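PDB 4NIM: versicolorin reductase from Brucella melitensis, which is a short-chain dehydrogenase/reductase that probably catalyses an NAD(P)(H)-dependent oxidation or reduction. Local coordinates for residues A[80-84]-A[130-135]; A[194-200]-A[231-237]. All coordinates share one frame. Where two conformers were deposited one is given. Numbering follows the deposited sequence.

How the interactions relate
Both contacts belong to one Rossmann-type domain, an α/β sandwich around a parallel sheet of seven strands, and they lie on opposite sides of the chain's centre. Interaction 1 packs two helices, 77-91 and 114-142, against each other on one face of the sheet. Interaction 2 is on the other face, where the exit of strand 190-196 meets the start of helix 234-245. Their centres are 25 Å apart and their nearest atoms about 11 Å. Interaction 2 is probably the nearer to the active site: it runs off the C-terminal end of strand 190-196, at the edge of the sheet where relatives bind cofactor and substrate, and its segments flank unmodelled residues 201-227. Interaction 1 is structural packing.

Interaction 1: residues A[80-84]-A[130-135]; sequences CRRIV and FLIQEA
Leu131 forms the apolar centre of this helix-helix contact. Its m,t rotamer carries CD2 into the facing helix, to 3.3 Å from Cys80 O, 4.0 Å from Val84 CG2 and 4.2 Å from Ile83 CD1, while its CG is 4.2 Å from Cys80 CB. Both segments are helical throughout; their axes run roughly parallel, 8.7 Å apart at closest approach, and cross at -35°. The closest CA pairs are Cys80-Leu131 at 5.8 Å and, one turn on, Val84-Glu134 at 6.3 Å. Val84, chi1 t, completes the core: CG1 reaches Glu134 CB at 3.7 Å and CG2 lies 3.9 Å from Leu131 O, a carbonyl already bonded to Ala135 N (2.9 Å).

The long Arg81 side chain (m,t,t) reaches outward across helix 130-135, from Glu134 towards Phe130 and Gln133. Its CG packs on Glu134 CG at 3.9 Å, and its NH2 comes to 4.0 Å from Phe130 CD1 and 3.8 Å from Gln133 NE2. Glu134 OE2, 4.1 Å from Arg81 NE, is too far for a salt bridge with it and pairs with Lys137 instead. A water joins the edges, donating to Arg81 O (2.7 Å) and Glu134 OE1 (2.9 Å).

Such side-by-side helices are expected of the Rossmann fold, whose crossover helices layer on the sheet: helix 77-91 leads into strand 96-99 and helix 114-142 follows it, and Leu131 rests on Leu97 and Asn99 of that strand.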
ATOM      1  N   CYS A  80     -10.490   5.431   7.616  1.00 21.04           N
ATOM      2  CA  CYS A  80     -10.257   4.710   6.371  1.00 20.79           C
ATOM      3  C   CYS A  80     -11.325   5.039   5.349  1.00 21.31           C
ATOM      4  O   CYS A  80     -11.022   5.395   4.191  1.00 21.22           O
ATOM      5  CB  CYS A  80     -10.208   3.185   6.608  1.00 20.63           C
ATOM      6  SG  CYS A  80      -8.759   2.724   7.598  1.00 21.35           S
ATOM      7  N   ARG A  81     -12.573   4.944   5.775  1.00 22.14           N
ATOM      8  CA  ARG A  81     -13.678   5.291   4.891  1.00 23.19           C
ATOM      9  C   ARG A  81     -13.639   6.754   4.420  1.00 22.97           C
ATOM     10  O   ARG A  81     -13.939   7.007   3.254  1.00 22.39           O
ATOM     11  CB  ARG A  81     -15.014   4.969   5.530  1.00 24.93           C
ATOM     12  CG  ARG A  81     -15.170   3.480   5.778  1.00 26.27           C
ATOM     13  CD  ARG A  81     -16.395   3.233   6.622  1.00 29.19           C
ATOM     14  NE  ARG A  81     -16.732   1.835   6.549  1.00 32.60           N
ATOM     15  CZ  ARG A  81     -17.360   1.151   7.477  1.00 34.68           C
ATOM     16  NH1 ARG A  81     -17.701   1.730   8.629  1.00 40.74           N
ATOM     17  NH2 ARG A  81     -17.611  -0.140   7.247  1.00 35.09           N
ATOM     18  N   ARG A  82     -13.278   7.671   5.320  1.00 24.10           N
ATOM     19  CA  ARG A  82     -13.224   9.102   4.978  0.50 25.33           C
ATOM     20  C   ARG A  82     -12.195   9.413   3.892  1.00 24.40           C
ATOM     21  O   ARG A  82     -12.405  10.331   3.072  1.00 23.99           O
ATOM     22  CB  ARG A  82     -12.972   9.965   6.218  0.50 27.52           C
ATOM     23  CG  ARG A  82     -13.253  11.449   5.995  0.50 30.14           C
ATOM     24  CD  ARG A  82     -13.532  12.187   7.301  0.50 31.92           C
ATOM     25  NE  ARG A  82     -12.414  12.092   8.229  0.50 33.23           N
ATOM     26  CZ  ARG A  82     -12.406  11.310   9.302  0.50 33.24           C
ATOM     27  NH1 ARG A  82     -13.464  10.562   9.599  0.50 33.29           N
ATOM     28  NH2 ARG A  82     -11.328  11.275  10.072  0.50 33.90           N
ATOM     29  N   ILE A  83     -11.093   8.655   3.850  1.00 22.62           N
ATOM     30  CA  ILE A  83     -10.082   8.879   2.833  1.00 22.09           C
ATOM     31  C   ILE A  83     -10.653   8.751   1.433  1.00 21.63           C
ATOM     32  O   ILE A  83     -10.496   9.640   0.543  1.00 21.28           O
ATOM     33  CB  ILE A  83      -8.908   7.915   3.005  1.00 22.32           C
ATOM     34  CG1 ILE A  83      -8.170   8.254   4.309  1.00 22.79           C
ATOM     35  CG2 ILE A  83      -7.963   8.022   1.831  1.00 22.17           C
ATOM     36  CD1 ILE A  83      -7.295   7.140   4.800  1.00 22.67           C
ATOM     37  N   VAL A  84     -11.328   7.648   1.230  1.00 20.94           N
ATOM     38  CA  VAL A  84     -11.916   7.359  -0.063  1.00 21.54           C
ATOM     39  C   VAL A  84     -13.107   8.300  -0.326  1.00 21.28           C
ATOM     40  O   VAL A  84     -13.233   8.826  -1.461  1.00 21.17           O
ATOM     41  CB  VAL A  84     -12.327   5.882  -0.184  1.00 20.87           C
ATOM     42  CG1 VAL A  84     -13.076   5.643  -1.487  1.00 21.40           C
ATOM     43  CG2 VAL A  84     -11.109   4.996  -0.114  1.00 20.84           C
ATOM     44  N   PHE A 130     -10.775  -2.213   4.373  1.00 14.89           N
ATOM     45  CA  PHE A 130     -11.854  -1.267   4.311  1.00 15.63           C
ATOM     46  C   PHE A 130     -11.585  -0.138   3.284  1.00 15.64           C
ATOM     47  O   PHE A 130     -12.508   0.310   2.652  1.00 15.82           O
ATOM     48  CB  PHE A 130     -12.241  -0.780   5.709  1.00 15.77           C
ATOM     49  CG  PHE A 130     -12.973  -1.818   6.436  1.00 16.34           C
ATOM     50  CD1 PHE A 130     -14.300  -2.076   6.106  1.00 16.79           C
ATOM     51  CD2 PHE A 130     -12.340  -2.666   7.298  1.00 16.51           C
ATOM     52  CE1 PHE A 130     -14.974  -3.135   6.698  1.00 16.82           C
ATOM     53  CE2 PHE A 130     -13.015  -3.731   7.882  1.00 16.85           C
ATOM     54  CZ  PHE A 130     -14.344  -3.941   7.594  1.00 16.50           C
ATOM     55  N   LEU A 131     -10.333   0.163   3.018  1.00 15.84           N
ATOM     56  CA  LEU A 131     -10.002   1.096   1.889  1.00 16.70           C
ATOM     57  C   LEU A 131     -10.348   0.441   0.554  1.00 16.80           C
ATOM     58  O   LEU A 131     -10.915   1.071  -0.341  1.00 16.59           O
ATOM     59  CB  LEU A 131      -8.522   1.458   1.914  1.00 17.29           C
ATOM     60  CG  LEU A 131      -8.147   2.376   3.079  1.00 17.75           C
ATOM     61  CD1 LEU A 131      -6.657   2.294   3.346  1.00 17.74           C
ATOM     62  CD2 LEU A 131      -8.543   3.782   2.704  1.00 18.86           C
ATOM     63  N   ILE A 132     -10.064  -0.862   0.459  1.00 16.34           N
ATOM     64  CA  ILE A 132     -10.389  -1.622  -0.730  1.00 16.67           C
ATOM     65  C   ILE A 132     -11.909  -1.685  -0.903  1.00 16.62           C
ATOM     66  O   ILE A 132     -12.411  -1.471  -2.011  1.00 16.89           O
ATOM     67  CB  ILE A 132      -9.776  -3.039  -0.685  1.00 16.63           C
ATOM     68  CG1 ILE A 132      -8.257  -2.978  -0.909  1.00 16.75           C
ATOM     69  CG2 ILE A 132     -10.373  -3.938  -1.766  1.00 16.67           C
ATOM     70  CD1 ILE A 132      -7.498  -4.228  -0.495  1.00 16.77           C
ATOM     71  N   GLN A 133     -12.619  -2.027   0.174  1.00 17.24           N
ATOM     72  CA  GLN A 133     -14.094  -2.032   0.158  1.00 17.27           C
ATOM     73  C   GLN A 133     -14.628  -0.727  -0.448  1.00 17.55           C
ATOM     74  O   GLN A 133     -15.499  -0.752  -1.339  1.00 17.35           O
ATOM     75  CB  GLN A 133     -14.631  -2.244   1.556  1.00 17.40           C
ATOM     76  CG  GLN A 133     -16.147  -2.183   1.710  1.00 18.31           C
ATOM     77  CD  GLN A 133     -16.581  -2.748   3.036  1.00 18.68           C
ATOM     78  OE1 GLN A 133     -16.541  -3.977   3.266  1.00 20.25           O
ATOM     79  NE2 GLN A 133     -17.012  -1.887   3.911  1.00 18.77           N
ATOM     80  N   GLU A 134     -14.195   0.393   0.101  1.00 17.68           N
ATOM     81  CA  GLU A 134     -14.700   1.669  -0.365  1.00 18.24           C
ATOM     82  C   GLU A 134     -14.281   1.989  -1.796  1.00 18.04           C
ATOM     83  O   GLU A 134     -15.051   2.594  -2.545  1.00 18.23           O
ATOM     84  CB  GLU A 134     -14.284   2.818   0.576  1.00 19.23           C
ATOM     85  CG  GLU A 134     -14.936   2.756   1.940  1.00 20.13           C
ATOM     86  CD  GLU A 134     -16.448   2.726   1.852  1.00 21.32           C
ATOM     87  OE1 GLU A 134     -17.043   3.565   1.174  1.00 22.39           O
ATOM     88  OE2 GLU A 134     -17.068   1.824   2.455  1.00 23.07           O
ATOM     89  N   ALA A 135     -13.043   1.657  -2.165  1.00 16.80           N
ATOM     90  CA  ALA A 135     -12.576   1.956  -3.536  1.00 16.79           C
ATOM     91  C   ALA A 135     -13.383   1.145  -4.557  1.00 16.54           C
ATOM     92  O   ALA A 135     -13.836   1.666  -5.570  1.00 17.10           O
ATOM     93  CB  ALA A 135     -11.093   1.656  -3.664  1.00 16.40           C
TER
HETATM   94  O   HOH W   1     -16.109   6.198   1.866  1.00 21.75           O

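Interaction 2: residues A[194-200]-A[231-237]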
ATOM      1  N   LEU A 194       2.878  -5.861  -4.073  1.00 15.66           N
ATOM      2  CA  LEU A 194       4.301  -5.694  -4.203  1.00 16.20           C
ATOM      3  C   LEU A 194       4.905  -5.987  -2.843  1.00 16.40           C
ATOM      4  O   LEU A 194       4.596  -5.296  -1.862  1.00 16.65           O
ATOM      5  CB  LEU A 194       4.655  -4.274  -4.682  1.00 16.39           C
ATOM      6  CG  LEU A 194       6.137  -4.110  -5.018  1.00 17.45           C
ATOM      7  CD1 LEU A 194       6.493  -4.857  -6.295  1.00 17.93           C
ATOM      8  CD2 LEU A 194       6.472  -2.619  -5.159  1.00 18.57           C
ATOM      9  N   ASN A 195       5.740  -7.025  -2.772  1.00 17.02           N
ATOM     10  CA  ASN A 195       6.183  -7.530  -1.478  1.00 17.10           C
ATOM     11  C   ASN A 195       7.621  -7.092  -1.269  1.00 17.55           C
ATOM     12  O   ASN A 195       8.552  -7.704  -1.796  1.00 17.58           O
ATOM     13  CB  ASN A 195       6.041  -9.044  -1.342  1.00 17.83           C
ATOM     14  CG  ASN A 195       4.595  -9.484  -1.242  1.00 17.72           C
ATOM     15  OD1 ASN A 195       3.782  -9.138  -2.105  1.00 17.13           O
ATOM     16  ND2 ASN A 195       4.283 -10.286  -0.224  1.00 18.56           N
ATOM     17  N   ILE A 196       7.786  -6.063  -0.462  1.00 17.90           N
ATOM     18  CA  ILE A 196       9.059  -5.358  -0.390  1.00 18.96           C
ATOM     19  C   ILE A 196       9.918  -5.760   0.776  1.00 20.19           C
ATOM     20  O   ILE A 196       9.459  -6.283   1.817  1.00 20.08           O
ATOM     21  CB  ILE A 196       8.877  -3.808  -0.397  1.00 19.52           C
ATOM     22  CG1 ILE A 196       8.088  -3.314   0.823  1.00 20.39           C
ATOM     23  CG2 ILE A 196       8.228  -3.352  -1.679  1.00 18.96           C
ATOM     24  CD1 ILE A 196       8.152  -1.805   0.986  1.00 21.39           C
ATOM     25  N   GLY A 197      11.217  -5.599   0.551  1.00 21.28           N
ATOM     26  CA  GLY A 197      12.223  -5.684   1.603  1.00 23.51           C
ATOM     27  C   GLY A 197      12.200  -4.457   2.499  1.00 24.74           C
ATOM     28  O   GLY A 197      11.248  -3.686   2.488  1.00 23.93           O
ATOM     29  N   TRP A 198      13.261  -4.274   3.256  1.00 27.39           N
ATOM     30  CA  TRP A 198      13.311  -3.176   4.221  1.00 30.62           C
ATOM     31  C   TRP A 198      13.674  -1.859   3.506  1.00 31.76           C
ATOM     32  O   TRP A 198      14.539  -1.823   2.624  1.00 29.52           O
ATOM     33  CB  TRP A 198      14.322  -3.475   5.303  1.00 33.78           C
ATOM     34  CG  TRP A 198      13.959  -4.629   6.158  1.00 36.16           C
ATOM     35  CD1 TRP A 198      14.716  -5.722   6.407  1.00 38.04           C
ATOM     36  CD2 TRP A 198      12.736  -4.801   6.894  1.00 38.18           C
ATOM     37  NE1 TRP A 198      14.054  -6.586   7.272  1.00 40.38           N
ATOM     38  CE2 TRP A 198      12.828  -6.047   7.575  1.00 40.37           C
ATOM     39  CE3 TRP A 198      11.571  -4.037   7.041  1.00 38.28           C
ATOM     40  CZ2 TRP A 198      11.802  -6.538   8.385  1.00 41.51           C
ATOM     41  CZ3 TRP A 198      10.535  -4.540   7.847  1.00 39.64           C
ATOM     42  CH2 TRP A 198      10.660  -5.776   8.499  1.00 40.89           C
ATOM     43  N   MET A 199      13.011  -0.788   3.898  1.00 35.00           N
ATOM     44  CA  MET A 199      13.271   0.485   3.235  1.00 38.84           C
ATOM     45  C   MET A 199      14.104   1.496   3.968  1.00 42.97           C
ATOM     46  O   MET A 199      14.093   1.563   5.194  1.00 41.75           O
ATOM     47  CB  MET A 199      11.977   1.114   2.846  1.00 39.31           C
ATOM     48  CG  MET A 199      11.381   0.302   1.699  1.00 39.88           C
ATOM     49  SD  MET A 199      10.282   1.400   0.854  1.00 41.88           S
ATOM     50  CE  MET A 199       9.170   1.613   2.242  1.00 41.45           C
ATOM     51  N   ALA A 200      14.775   2.317   3.145  1.00 47.53           N
ATOM     52  CA  ALA A 200      15.475   3.494   3.601  1.00 52.84           C
ATOM     53  C   ALA A 200      14.452   4.472   4.189  1.00 56.53           C
ATOM     54  O   ALA A 200      14.369   4.602   5.414  1.00 63.79           O
ATOM     55  CB  ALA A 200      16.263   4.133   2.449  1.00 52.62           C
ATOM     56  N   LEU A 231      19.317  -0.766   2.059  1.00 45.10           N
ATOM     57  CA  LEU A 231      17.905  -0.589   2.261  1.00 41.15           C
ATOM     58  C   LEU A 231      17.310  -0.162   0.897  1.00 36.94           C
ATOM     59  O   LEU A 231      18.013   0.382   0.068  1.00 36.61           O
ATOM     60  CB  LEU A 231      17.685   0.425   3.372  1.00 42.66           C
ATOM     61  CG  LEU A 231      18.161  -0.055   4.746  1.00 44.55           C
ATOM     62  CD1 LEU A 231      18.301   1.123   5.694  1.00 46.70           C
ATOM     63  CD2 LEU A 231      17.213  -1.097   5.321  1.00 44.91           C
ATOM     64  N   LEU A 232      16.045  -0.464   0.633  1.00 33.05           N
ATOM     65  CA  LEU A 232      15.474  -0.176  -0.690  1.00 31.48           C
ATOM     66  C   LEU A 232      15.223   1.316  -0.840  1.00 30.24           C
ATOM     67  O   LEU A 232      14.845   2.003   0.127  1.00 31.52           O
ATOM     68  CB  LEU A 232      14.153  -0.923  -0.934  1.00 30.68           C
ATOM     69  CG  LEU A 232      14.102  -2.459  -0.759  1.00 31.13           C
ATOM     70  CD1 LEU A 232      12.740  -3.038  -1.145  1.00 30.41           C
ATOM     71  CD2 LEU A 232      15.178  -3.121  -1.553  1.00 32.24           C
ATOM     72  N   ASP A 233      15.379   1.799  -2.064  1.00 28.69           N
ATOM     73  CA  ASP A 233      15.144   3.202  -2.397  1.00 28.76           C
ATOM     74  C   ASP A 233      13.639   3.396  -2.741  1.00 26.75           C
ATOM     75  O   ASP A 233      13.154   2.851  -3.739  1.00 24.58           O
ATOM     76  CB  ASP A 233      16.009   3.561  -3.597  1.00 29.85           C
ATOM     77  CG  ASP A 233      15.853   5.015  -4.030  1.00 31.80           C
ATOM     78  OD1 ASP A 233      14.929   5.734  -3.587  1.00 32.25           O
ATOM     79  OD2 ASP A 233      16.664   5.443  -4.838  1.00 33.73           O
ATOM     80  N   PRO A 234      12.914   4.206  -1.941  1.00 26.76           N
ATOM     81  CA  PRO A 234      11.470   4.362  -2.193  1.00 25.55           C
ATOM     82  C   PRO A 234      11.146   4.887  -3.609  1.00 25.72           C
ATOM     83  O   PRO A 234      10.091   4.577  -4.147  1.00 23.84           O
ATOM     84  CB  PRO A 234      11.016   5.369  -1.124  1.00 27.17           C
ATOM     85  CG  PRO A 234      12.178   5.680  -0.275  1.00 28.99           C
ATOM     86  CD  PRO A 234      13.401   5.005  -0.799  1.00 28.70           C
ATOM     87  N   ALA A 235      12.041   5.685  -4.203  1.00 27.68           N
ATOM     88  CA  ALA A 235      11.794   6.219  -5.548  1.00 28.63           C
ATOM     89  C   ALA A 235      11.784   5.055  -6.555  1.00 27.99           C
ATOM     90  O   ALA A 235      10.973   5.032  -7.472  1.00 27.43           O
ATOM     91  CB  ALA A 235      12.815   7.279  -5.938  1.00 30.77           C
ATOM     92  N   LYS A 236      12.618   4.041  -6.339  1.00 28.17           N
ATOM     93  CA  LYS A 236      12.609   2.877  -7.254  1.00 27.96           C
ATOM     94  C   LYS A 236      11.442   1.957  -6.975  1.00 25.59           C
ATOM     95  O   LYS A 236      10.813   1.451  -7.917  1.00 25.14           O
ATOM     96  CB  LYS A 236      13.937   2.120  -7.232  1.00 29.64           C
ATOM     97  CG  LYS A 236      15.168   3.000  -7.491  1.00 33.64           C
ATOM     98  CD  LYS A 236      15.036   3.898  -8.726  1.00 36.69           C
ATOM     99  CE  LYS A 236      16.252   4.789  -8.958  1.00 40.42           C
ATOM    100  NZ  LYS A 236      17.473   3.959  -9.053  1.00 42.18           N
ATOM    101  N   VAL A 237      11.114   1.761  -5.696  1.00 23.91           N
ATOM    102  CA  VAL A 237       9.918   1.012  -5.344  1.00 22.83           C
ATOM    103  C   VAL A 237       8.669   1.662  -5.972  1.00 21.85           C
ATOM    104  O   VAL A 237       7.826   0.973  -6.547  1.00 20.60           O
ATOM    105  CB  VAL A 237       9.712   0.865  -3.818  1.00 22.48           C
ATOM    106  CG1 VAL A 237       8.459   0.063  -3.539  1.00 21.37           C
ATOM    107  CG2 VAL A 237      10.916   0.199  -3.140  1.00 23.23           C
TER
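Two backbone hydrogen bonds tie the segments together, Leu232 N to Trp198 O (2.8 Å) and Ala200 N to Leu232 O (3.0 Å), both nearly linear. They make a single parallel β-bridge between Met199 and Leu232, CA atoms 4.5 Å apart, just past the end of strand 190-196 in the Rossmann fold. In short-chain dehydrogenases the loop after this strand commonly borders the nicotinamide site and leads into the substrate-binding region; here the bridge joins the chain on the two sides of the unmodelled gap 201-227. Asp233, directly after the bridge, N-caps helix 234-245 through Ala235 N to OD1 (3.0 Å).

Packing continues on both sides. Outside, Leu231 CD2 meets Trp198 CB at 3.7 Å. Inward, Met199 SD approaches Val237 CG2 at 4.2 Å, and Val237 CG1 sits against Leu194 CD2 (3.7 Å) and Ile196 CG2 (3.9 Å), with Leu27 of helix 26-37 alongside. Leu232 CD1 fills the space over the strand end, 4.0 Å from Ile196 CB and 3.4 Å from Gly197 N.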